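Local atomic coordinates of ATP-dependent helicase FUN30 (Saccharomyces cerevisiae S288c, PDB entry 5GN1), a protein that remodels nucleosomes with energy from ATP hydrolysis and promotes DNA end resection at double-strand breaks, the chain here being the C-terminal part of its ATPase domain. Residues T51-C56 / I306-T311; L206-F211 / V276-Q281. All blocks are in the same frame, centred on the assembly; numbering follows the deposited sequence.

Contact 1 of 2, residues T51-C56 / I306-T311; sequences THIQYC and ITTLIT
Ile306 and Thr51 lie side by side and point the same way, Thr51 CG2 resting against Ile306 CB at 3.9 Å, and from there the two strands run parallel and in step, their local axes at 31°. The carbonyl of Ile306 receives His52 N at 2.7 Å, while the His52 imidazole brings CD2 within 3.3 Å of Ile306 O; the polar end of this ring turns to Asn305, which bonds His52 NE2. Thr307 lies on the face of His52 and Gln54. Its CG2, anti to the backbone N (OG1 chi1 -60°), meets Gln54 CB at 3.6 Å. Thr308 makes two backbone bonds to strand 51-56: its N donates to His52 O, which also receives a water, and its O accepts from Gln54 N in a nearly straight bond (173° at the hydrogen). On the same face as Thr308, Ile53 CD1 touches its CB. Leu309 returns to the other face, where CD2 reaches Gln54 CB at 3.9 Å and CB meets Cys56 SG; the Gln54 chain bends away at chi2 and its NE2 bonds the carbonyl of its neighbour Tyr55. Ile310 carries the apolar side of the contact. Its CD1 meets Ile53 CG2 at 3.7 Å, and its CG2 meets Tyr55 CE1 at 3.6 Å. Ile53 CG2 also lies over one face of the Tyr55 ring, offset toward the rim. At Thr311 the hydroxyl turns to Ser111 O while CA approaches Cys56 O at 3.3 Å. This is in-register parallel pairing at the margin of a RecA-like lobe's sheet: strand 49-56, one of its two outer strands, borders strand 304-311, whose other side pairs with strand 275-278; helix 185-200 packs near Cys56 and Thr307, and helix 315-322 on Ile53 and Ile310.

Contact 2 of 2, residues L206-F211 / V276-Q281; sequences LIFSLF and VIIFDQ
Phe208 presents the edge of its ring to Val276, whose CG1 sits near the ring plane, 3.8 Å from Phe208 CD2; Ile278 CD1 comes up to the same CD2 as well. The Phe211 ring also offers an edge, here to the Asp280 carboxylate, with CD1 3.7 Å from Asp280 OD1 and the two planes 67° apart. Asp280 OD2 in turn lies in the plane of the Phe279 ring, at its rim, so the carboxylate is met by two aromatic edges. Both oxygens are used by polar groups as well. OD1 takes Leu210 N at 2.9 Å through its syn lone pair, and OD2 accepts from Ser209 OG in a bond modelled as very short, whose exact length is doubtful. Asp280 CG stands between the backbone N and the carbonyl carbon (chi1 48°), which sets CG near the 209-211 turn. There Ser209 OG, besides donating to Asp280, accepts from Phe211 N at 3.0 Å, closing an ST turn just ahead of helix 212-224, with Phe211 at its N-cap position. Upstream, regular parallel pairing takes over: Ile277 N donates to Leu206 O, Phe208 N to Ile277 O, and Phe279 N to Phe208 O at 2.8 Å. On the other face Ile207 meets Ile277 and Phe279 CB through longer apolar contacts. The sequence of 206-211 is consistent with helicase motif IV in a RecA-like lobe. Within the sheet, strand 205-209 pairs on its other side with strand 256-260 and strand 275-278 with strand 304-311; helix 212-224 packs against Ile207, Ser209 and Phe279, while helix 185-200 lies against Ile277 and Phe279.

Overall arrangement
Both contacts join neighbouring strands of one parallel sheet, the core of a RecA-like lobe, and meet where strand 304-311 pairs with strand 275-278: Thr307 probably bonds Val276 O and Ile278 N. Contact 2 is buried, its centre about 9 Å from the chain's centre, and its pairing gives way to a turn held by the Asp280 carboxylate. Contact 1, its centre about 15 Å from that of the chain, lies at the sheet margin: its paired backbones stay regular for the whole length, with threonine, histidine and glutamine beside the isoleucines and part of the surface exposed. Along the chain contact 2 is nested within contact 1, so the earliest modelled strand closes a long loop onto the sheet's margin.

Contact 1 of 2, residues T51-C56 / I306-T311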
ATOM      1  N   THR A  51     -16.395   9.390 -11.337  1.00 28.26           N
ATOM      2  CA  THR A  51     -15.391   9.260 -10.287  1.00 28.11           C
ATOM      3  C   THR A  51     -15.934   9.768  -8.959  1.00 30.47           C
ATOM      4  O   THR A  51     -16.645  10.774  -8.911  1.00 28.95           O
ATOM      5  CB  THR A  51     -14.104  10.005 -10.665  1.00 31.84           C
ATOM      6  OG1 THR A  51     -14.397  11.381 -10.937  1.00 38.10           O
ATOM      7  CG2 THR A  51     -13.500   9.382 -11.909  1.00 27.11           C
ATOM      8  N   HIS A  52     -15.603   9.065  -7.883  1.00 22.10           N
ATOM      9  CA  HIS A  52     -16.105   9.366  -6.551  1.00 27.13           C
ATOM     10  C   HIS A  52     -14.943   9.301  -5.571  1.00 28.97           C
ATOM     11  O   HIS A  52     -13.923   8.659  -5.835  1.00 25.94           O
ATOM     12  CB  HIS A  52     -17.189   8.365  -6.096  1.00 27.70           C
ATOM     13  CG  HIS A  52     -18.168   7.984  -7.168  1.00 32.52           C
ATOM     14  ND1 HIS A  52     -19.335   8.684  -7.395  1.00 30.66           N
ATOM     15  CD2 HIS A  52     -18.161   6.964  -8.063  1.00 31.64           C
ATOM     16  CE1 HIS A  52     -20.001   8.119  -8.390  1.00 31.73           C
ATOM     17  NE2 HIS A  52     -19.308   7.076  -8.817  1.00 33.53           N
ATOM     18  N   ILE A  53     -15.113   9.953  -4.424  1.00 26.69           N
ATOM     19  CA  ILE A  53     -14.174   9.864  -3.310  1.00 25.69           C
ATOM     20  C   ILE A  53     -14.892   9.173  -2.164  1.00 26.26           C
ATOM     21  O   ILE A  53     -16.024   9.533  -1.830  1.00 27.04           O
ATOM     22  CB  ILE A  53     -13.670  11.250  -2.864  1.00 29.56           C
ATOM     23  CG1 ILE A  53     -12.981  12.005  -4.011  1.00 27.94           C
ATOM     24  CG2 ILE A  53     -12.792  11.135  -1.594  1.00 27.89           C
ATOM     25  CD1 ILE A  53     -11.841  11.297  -4.652  1.00 33.16           C
ATOM     26  N   GLN A  54     -14.255   8.177  -1.568  1.00 23.41           N
ATOM     27  CA  GLN A  54     -14.789   7.531  -0.378  1.00 21.54           C
ATOM     28  C   GLN A  54     -13.829   7.792   0.767  1.00 28.85           C
ATOM     29  O   GLN A  54     -12.666   7.379   0.708  1.00 20.87           O
ATOM     30  CB  GLN A  54     -14.970   6.030  -0.584  1.00 22.35           C
ATOM     31  CG  GLN A  54     -15.400   5.287   0.671  1.00 22.60           C
ATOM     32  CD  GLN A  54     -16.722   5.775   1.242  1.00 32.59           C
ATOM     33  OE1 GLN A  54     -17.771   5.583   0.636  1.00 31.46           O
ATOM     34  NE2 GLN A  54     -16.674   6.399   2.425  1.00 31.63           N
ATOM     35  N   TYR A  55     -14.305   8.483   1.799  1.00 25.10           N
ATOM     36  CA  TYR A  55     -13.433   8.831   2.908  1.00 26.64           C
ATOM     37  C   TYR A  55     -13.350   7.691   3.916  1.00 29.13           C
ATOM     38  O   TYR A  55     -14.315   6.957   4.137  1.00 30.25           O
ATOM     39  CB  TYR A  55     -13.901  10.130   3.574  1.00 29.69           C
ATOM     40  CG  TYR A  55     -13.545  11.358   2.747  1.00 30.27           C
ATOM     41  CD1 TYR A  55     -12.223  11.764   2.622  1.00 31.92           C
ATOM     42  CD2 TYR A  55     -14.525  12.104   2.088  1.00 33.13           C
ATOM     43  CE1 TYR A  55     -11.872  12.866   1.869  1.00 36.15           C
ATOM     44  CE2 TYR A  55     -14.186  13.225   1.329  1.00 35.05           C
ATOM     45  CZ  TYR A  55     -12.850  13.605   1.232  1.00 44.40           C
ATOM     46  OH  TYR A  55     -12.470  14.711   0.490  1.00 42.74           O
ATOM     47  N   CYS A  56     -12.161   7.534   4.495  1.00 27.46           N
ATOM     48  CA  CYS A  56     -11.836   6.493   5.457  1.00 29.65           C
ATOM     49  C   CYS A  56     -11.276   7.175   6.698  1.00 27.99           C
ATOM     50  O   CYS A  56     -10.760   8.291   6.623  1.00 30.75           O
ATOM     51  CB  CYS A  56     -10.790   5.474   4.885  1.00 22.76           C
ATOM     52  SG  CYS A  56     -11.126   4.991   3.168  1.00 35.17           S
ATOM     53  N   ILE A 306     -15.731   4.779 -10.588  1.00 20.03           N
ATOM     54  CA  ILE A 306     -14.368   4.804 -10.067  1.00 18.82           C
ATOM     55  C   ILE A 306     -14.399   5.453  -8.691  1.00 20.10           C
ATOM     56  O   ILE A 306     -14.951   6.544  -8.530  1.00 22.78           O
ATOM     57  CB  ILE A 306     -13.424   5.556 -11.023  1.00 22.03           C
ATOM     58  CG1 ILE A 306     -13.376   4.856 -12.380  1.00 24.49           C
ATOM     59  CG2 ILE A 306     -12.021   5.684 -10.430  1.00 20.37           C
ATOM     60  CD1 ILE A 306     -13.593   5.779 -13.511  1.00 22.77           C
ATOM     61  N   THR A 307     -13.838   4.774  -7.691  1.00 17.79           N
ATOM     62  CA  THR A 307     -13.847   5.276  -6.323  1.00 19.90           C
ATOM     63  C   THR A 307     -12.418   5.322  -5.791  1.00 28.49           C
ATOM     64  O   THR A 307     -11.711   4.307  -5.814  1.00 20.53           O
ATOM     65  CB  THR A 307     -14.739   4.405  -5.424  1.00 21.66           C
ATOM     66  OG1 THR A 307     -16.080   4.421  -5.936  1.00 24.29           O
ATOM     67  CG2 THR A 307     -14.741   4.929  -3.970  1.00 25.70           C
ATOM     68  N   THR A 308     -11.996   6.491  -5.311  1.00 24.50           N
ATOM     69  CA  THR A 308     -10.686   6.658  -4.687  1.00 20.13           C
ATOM     70  C   THR A 308     -10.858   6.703  -3.177  1.00 19.67           C
ATOM     71  O   THR A 308     -11.673   7.481  -2.665  1.00 24.80           O
ATOM     72  CB  THR A 308      -9.997   7.927  -5.182  1.00 23.46           C
ATOM     73  OG1 THR A 308      -9.826   7.840  -6.595  1.00 25.71           O
ATOM     74  CG2 THR A 308      -8.624   8.083  -4.524  1.00 27.13           C
ATOM     75  N   LEU A 309     -10.129   5.835  -2.477  1.00 21.17           N
ATOM     76  CA  LEU A 309     -10.168   5.774  -1.025  1.00 21.83           C
ATOM     77  C   LEU A 309      -9.227   6.822  -0.459  1.00 21.04           C
ATOM     78  O   LEU A 309      -8.054   6.867  -0.835  1.00 19.75           O
ATOM     79  CB  LEU A 309      -9.740   4.390  -0.526  1.00 22.93           C
ATOM     80  CG  LEU A 309     -10.532   3.208  -1.065  1.00 20.76           C
ATOM     81  CD1 LEU A 309     -10.114   1.920  -0.355  1.00 20.03           C
ATOM     82  CD2 LEU A 309     -12.004   3.486  -0.872  1.00 20.21           C
ATOM     83  N   ILE A 310      -9.733   7.653   0.451  1.00 24.26           N
ATOM     84  CA  ILE A 310      -8.965   8.759   1.011  1.00 24.70           C
ATOM     85  C   ILE A 310      -9.148   8.754   2.519  1.00 25.56           C
ATOM     86  O   ILE A 310     -10.276   8.889   3.011  1.00 25.35           O
ATOM     87  CB  ILE A 310      -9.392  10.114   0.426  1.00 27.55           C
ATOM     88  CG1 ILE A 310      -9.048  10.164  -1.057  1.00 25.66           C
ATOM     89  CG2 ILE A 310      -8.709  11.266   1.189  1.00 30.68           C
ATOM     90  CD1 ILE A 310      -9.115  11.551  -1.678  1.00 34.50           C
ATOM     91  N   THR A 311      -8.046   8.593   3.253  1.00 23.62           N
ATOM     92  CA  THR A 311      -8.094   8.663   4.704  1.00 28.56           C
ATOM     93  C   THR A 311      -8.194  10.121   5.149  1.00 29.50           C
ATOM     94  O   THR A 311      -7.365  10.961   4.770  1.00 24.60           O
ATOM     95  CB  THR A 311      -6.877   7.984   5.317  1.00 24.05           C
ATOM     96  OG1 THR A 311      -6.960   6.566   5.074  1.00 25.86           O
ATOM     97  CG2 THR A 311      -6.850   8.234   6.823  1.00 22.33           C
TER
HETATM   98  O   HOH W   1     -11.747   8.676  -7.797  1.00 28.79           O

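Contact 2 of 2, residues L206-F211 / V276-Q281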
ATOM      1  N   LEU A 206     -11.833  -3.686 -10.607  1.00 17.15           N
ATOM      2  CA  LEU A 206     -10.373  -3.574 -10.589  1.00 18.25           C
ATOM      3  C   LEU A 206      -9.940  -2.780  -9.362  1.00 17.71           C
ATOM      4  O   LEU A 206     -10.505  -1.719  -9.082  1.00 16.26           O
ATOM      5  CB  LEU A 206      -9.850  -2.867 -11.839  1.00 17.82           C
ATOM      6  CG  LEU A 206     -10.443  -3.315 -13.176  1.00 15.65           C
ATOM      7  CD1 LEU A 206      -9.843  -2.503 -14.322  1.00 15.75           C
ATOM      8  CD2 LEU A 206     -10.214  -4.812 -13.343  1.00 13.05           C
ATOM      9  N   ILE A 207      -8.941  -3.283  -8.639  1.00 17.20           N
ATOM     10  CA  ILE A 207      -8.359  -2.562  -7.503  1.00 14.17           C
ATOM     11  C   ILE A 207      -6.911  -2.224  -7.846  1.00 18.88           C
ATOM     12  O   ILE A 207      -6.122  -3.122  -8.165  1.00 16.00           O
ATOM     13  CB  ILE A 207      -8.437  -3.369  -6.200  1.00 15.11           C
ATOM     14  CG1 ILE A 207      -9.866  -3.863  -5.977  1.00 14.38           C
ATOM     15  CG2 ILE A 207      -7.990  -2.489  -5.009  1.00 15.68           C
ATOM     16  CD1 ILE A 207     -10.046  -4.711  -4.726  1.00 15.87           C
ATOM     17  N   PHE A 208      -6.564  -0.934  -7.788  1.00 16.09           N
ATOM     18  CA  PHE A 208      -5.222  -0.453  -8.109  1.00 19.14           C
ATOM     19  C   PHE A 208      -4.514   0.077  -6.867  1.00 21.60           C
ATOM     20  O   PHE A 208      -5.128   0.769  -6.046  1.00 18.22           O
ATOM     21  CB  PHE A 208      -5.275   0.676  -9.143  1.00 16.46           C
ATOM     22  CG  PHE A 208      -5.648   0.228 -10.506  1.00 15.93           C
ATOM     23  CD1 PHE A 208      -4.691  -0.284 -11.358  1.00 17.13           C
ATOM     24  CD2 PHE A 208      -6.962   0.334 -10.948  1.00 19.90           C
ATOM     25  CE1 PHE A 208      -5.038  -0.705 -12.639  1.00 21.91           C
ATOM     26  CE2 PHE A 208      -7.317  -0.071 -12.224  1.00 20.06           C
ATOM     27  CZ  PHE A 208      -6.355  -0.590 -13.071  1.00 22.09           C
ATOM     28  N   SER A 209      -3.210  -0.204  -6.752  1.00 19.86           N
ATOM     29  CA  SER A 209      -2.387   0.396  -5.709  1.00 19.75           C
ATOM     30  C   SER A 209      -1.007   0.726  -6.255  1.00 21.42           C
ATOM     31  O   SER A 209      -0.470   0.009  -7.103  1.00 19.95           O
ATOM     32  CB  SER A 209      -2.222  -0.520  -4.481  1.00 19.97           C
ATOM     33  OG  SER A 209      -1.392   0.110  -3.513  1.00 24.50           O
ATOM     34  N   LEU A 210      -0.431   1.813  -5.744  1.00 22.54           N
ATOM     35  CA  LEU A 210       0.945   2.163  -6.076  1.00 28.18           C
ATOM     36  C   LEU A 210       1.957   1.347  -5.291  1.00 25.98           C
ATOM     37  O   LEU A 210       3.158   1.457  -5.559  1.00 24.53           O
ATOM     38  CB  LEU A 210       1.197   3.658  -5.832  1.00 22.87           C
ATOM     39  CG  LEU A 210       0.760   4.594  -6.964  1.00 28.51           C
ATOM     40  CD1 LEU A 210       0.853   6.050  -6.538  1.00 33.49           C
ATOM     41  CD2 LEU A 210       1.597   4.352  -8.211  1.00 26.45           C
ATOM     42  N   PHE A 211       1.502   0.525  -4.349  1.00 21.51           N
ATOM     43  CA  PHE A 211       2.371  -0.198  -3.428  1.00 22.75           C
ATOM     44  C   PHE A 211       2.156  -1.689  -3.628  1.00 19.73           C
ATOM     45  O   PHE A 211       1.053  -2.193  -3.382  1.00 17.62           O
ATOM     46  CB  PHE A 211       2.066   0.180  -1.973  1.00 22.45           C
ATOM     47  CG  PHE A 211       2.369   1.609  -1.628  1.00 27.14           C
ATOM     48  CD1 PHE A 211       1.405   2.596  -1.772  1.00 24.31           C
ATOM     49  CD2 PHE A 211       3.622   1.966  -1.133  1.00 30.28           C
ATOM     50  CE1 PHE A 211       1.689   3.924  -1.445  1.00 28.52           C
ATOM     51  CE2 PHE A 211       3.912   3.284  -0.794  1.00 33.64           C
ATOM     52  CZ  PHE A 211       2.947   4.266  -0.952  1.00 34.84           C
ATOM     53  N   VAL A 276     -13.932   0.448 -10.555  1.00 17.73           N
ATOM     54  CA  VAL A 276     -12.513   0.659 -10.319  1.00 16.99           C
ATOM     55  C   VAL A 276     -12.367   1.271  -8.933  1.00 16.65           C
ATOM     56  O   VAL A 276     -13.047   2.249  -8.612  1.00 19.26           O
ATOM     57  CB  VAL A 276     -11.878   1.569 -11.395  1.00 15.50           C
ATOM     58  CG1 VAL A 276     -10.424   1.876 -11.009  1.00 18.51           C
ATOM     59  CG2 VAL A 276     -11.926   0.900 -12.771  1.00 19.16           C
ATOM     60  N   ILE A 277     -11.509   0.678  -8.106  1.00 15.10           N
ATOM     61  CA  ILE A 277     -11.191   1.198  -6.788  1.00 17.04           C
ATOM     62  C   ILE A 277      -9.726   1.587  -6.799  1.00 22.54           C
ATOM     63  O   ILE A 277      -8.859   0.744  -7.068  1.00 18.03           O
ATOM     64  CB  ILE A 277     -11.480   0.178  -5.681  1.00 18.24           C
ATOM     65  CG1 ILE A 277     -12.958  -0.221  -5.707  1.00 14.39           C
ATOM     66  CG2 ILE A 277     -11.097   0.755  -4.325  1.00 21.58           C
ATOM     67  CD1 ILE A 277     -13.303  -1.244  -4.676  1.00 17.89           C
ATOM     68  N   ILE A 278      -9.457   2.863  -6.534  1.00 19.32           N
ATOM     69  CA  ILE A 278      -8.097   3.377  -6.408  1.00 20.16           C
ATOM     70  C   ILE A 278      -7.783   3.293  -4.922  1.00 22.19           C
ATOM     71  O   ILE A 278      -8.301   4.084  -4.127  1.00 21.08           O
ATOM     72  CB  ILE A 278      -7.980   4.810  -6.934  1.00 22.14           C
ATOM     73  CG1 ILE A 278      -8.494   4.903  -8.367  1.00 20.89           C
ATOM     74  CG2 ILE A 278      -6.530   5.295  -6.879  1.00 20.98           C
ATOM     75  CD1 ILE A 278      -7.656   4.149  -9.339  1.00 22.26           C
ATOM     76  N   PHE A 279      -6.990   2.289  -4.525  1.00 20.59           N
ATOM     77  CA  PHE A 279      -6.780   2.092  -3.095  1.00 19.38           C
ATOM     78  C   PHE A 279      -5.967   3.237  -2.509  1.00 23.78           C
ATOM     79  O   PHE A 279      -6.174   3.620  -1.351  1.00 25.46           O
ATOM     80  CB  PHE A 279      -6.107   0.751  -2.835  1.00 17.74           C
ATOM     81  CG  PHE A 279      -6.140   0.318  -1.393  1.00 19.79           C
ATOM     82  CD1 PHE A 279      -7.242  -0.362  -0.883  1.00 21.27           C
ATOM     83  CD2 PHE A 279      -5.065   0.572  -0.550  1.00 23.39           C
ATOM     84  CE1 PHE A 279      -7.278  -0.763   0.447  1.00 24.30           C
ATOM     85  CE2 PHE A 279      -5.085   0.158   0.779  1.00 21.81           C
ATOM     86  CZ  PHE A 279      -6.194  -0.512   1.275  1.00 21.73           C
ATOM     87  N   ASP A 280      -5.076   3.818  -3.304  1.00 23.17           N
ATOM     88  CA  ASP A 280      -4.254   4.935  -2.857  1.00 24.62           C
ATOM     89  C   ASP A 280      -3.919   5.755  -4.088  1.00 25.34           C
ATOM     90  O   ASP A 280      -3.545   5.198  -5.125  1.00 26.24           O
ATOM     91  CB  ASP A 280      -2.983   4.443  -2.139  1.00 26.45           C
ATOM     92  CG  ASP A 280      -2.249   3.352  -2.922  1.00 28.77           C
ATOM     93  OD1 ASP A 280      -1.450   3.705  -3.819  1.00 26.36           O
ATOM     94  OD2 ASP A 280      -2.495   2.144  -2.650  1.00 26.52           O
ATOM     95  N   GLN A 281      -4.100   7.063  -3.995  1.00 29.04           N
ATOM     96  CA  GLN A 281      -4.020   7.829  -5.222  1.00 30.54           C
ATOM     97  C   GLN A 281      -2.571   8.147  -5.573  1.00 32.27           C
ATOM     98  O   GLN A 281      -1.669   8.090  -4.738  1.00 31.61           O
ATOM     99  CB  GLN A 281      -4.841   9.111  -5.110  1.00 36.71           C
ATOM    100  CG  GLN A 281      -4.295  10.100  -4.116  1.00 36.91           C
ATOM    101  CD  GLN A 281      -5.305  11.180  -3.768  1.00 44.52           C
ATOM    102  OE1 GLN A 281      -5.479  11.521  -2.589  1.00 49.14           O
ATOM    103  NE2 GLN A 281      -5.983  11.716  -4.785  1.00 40.46           N
TER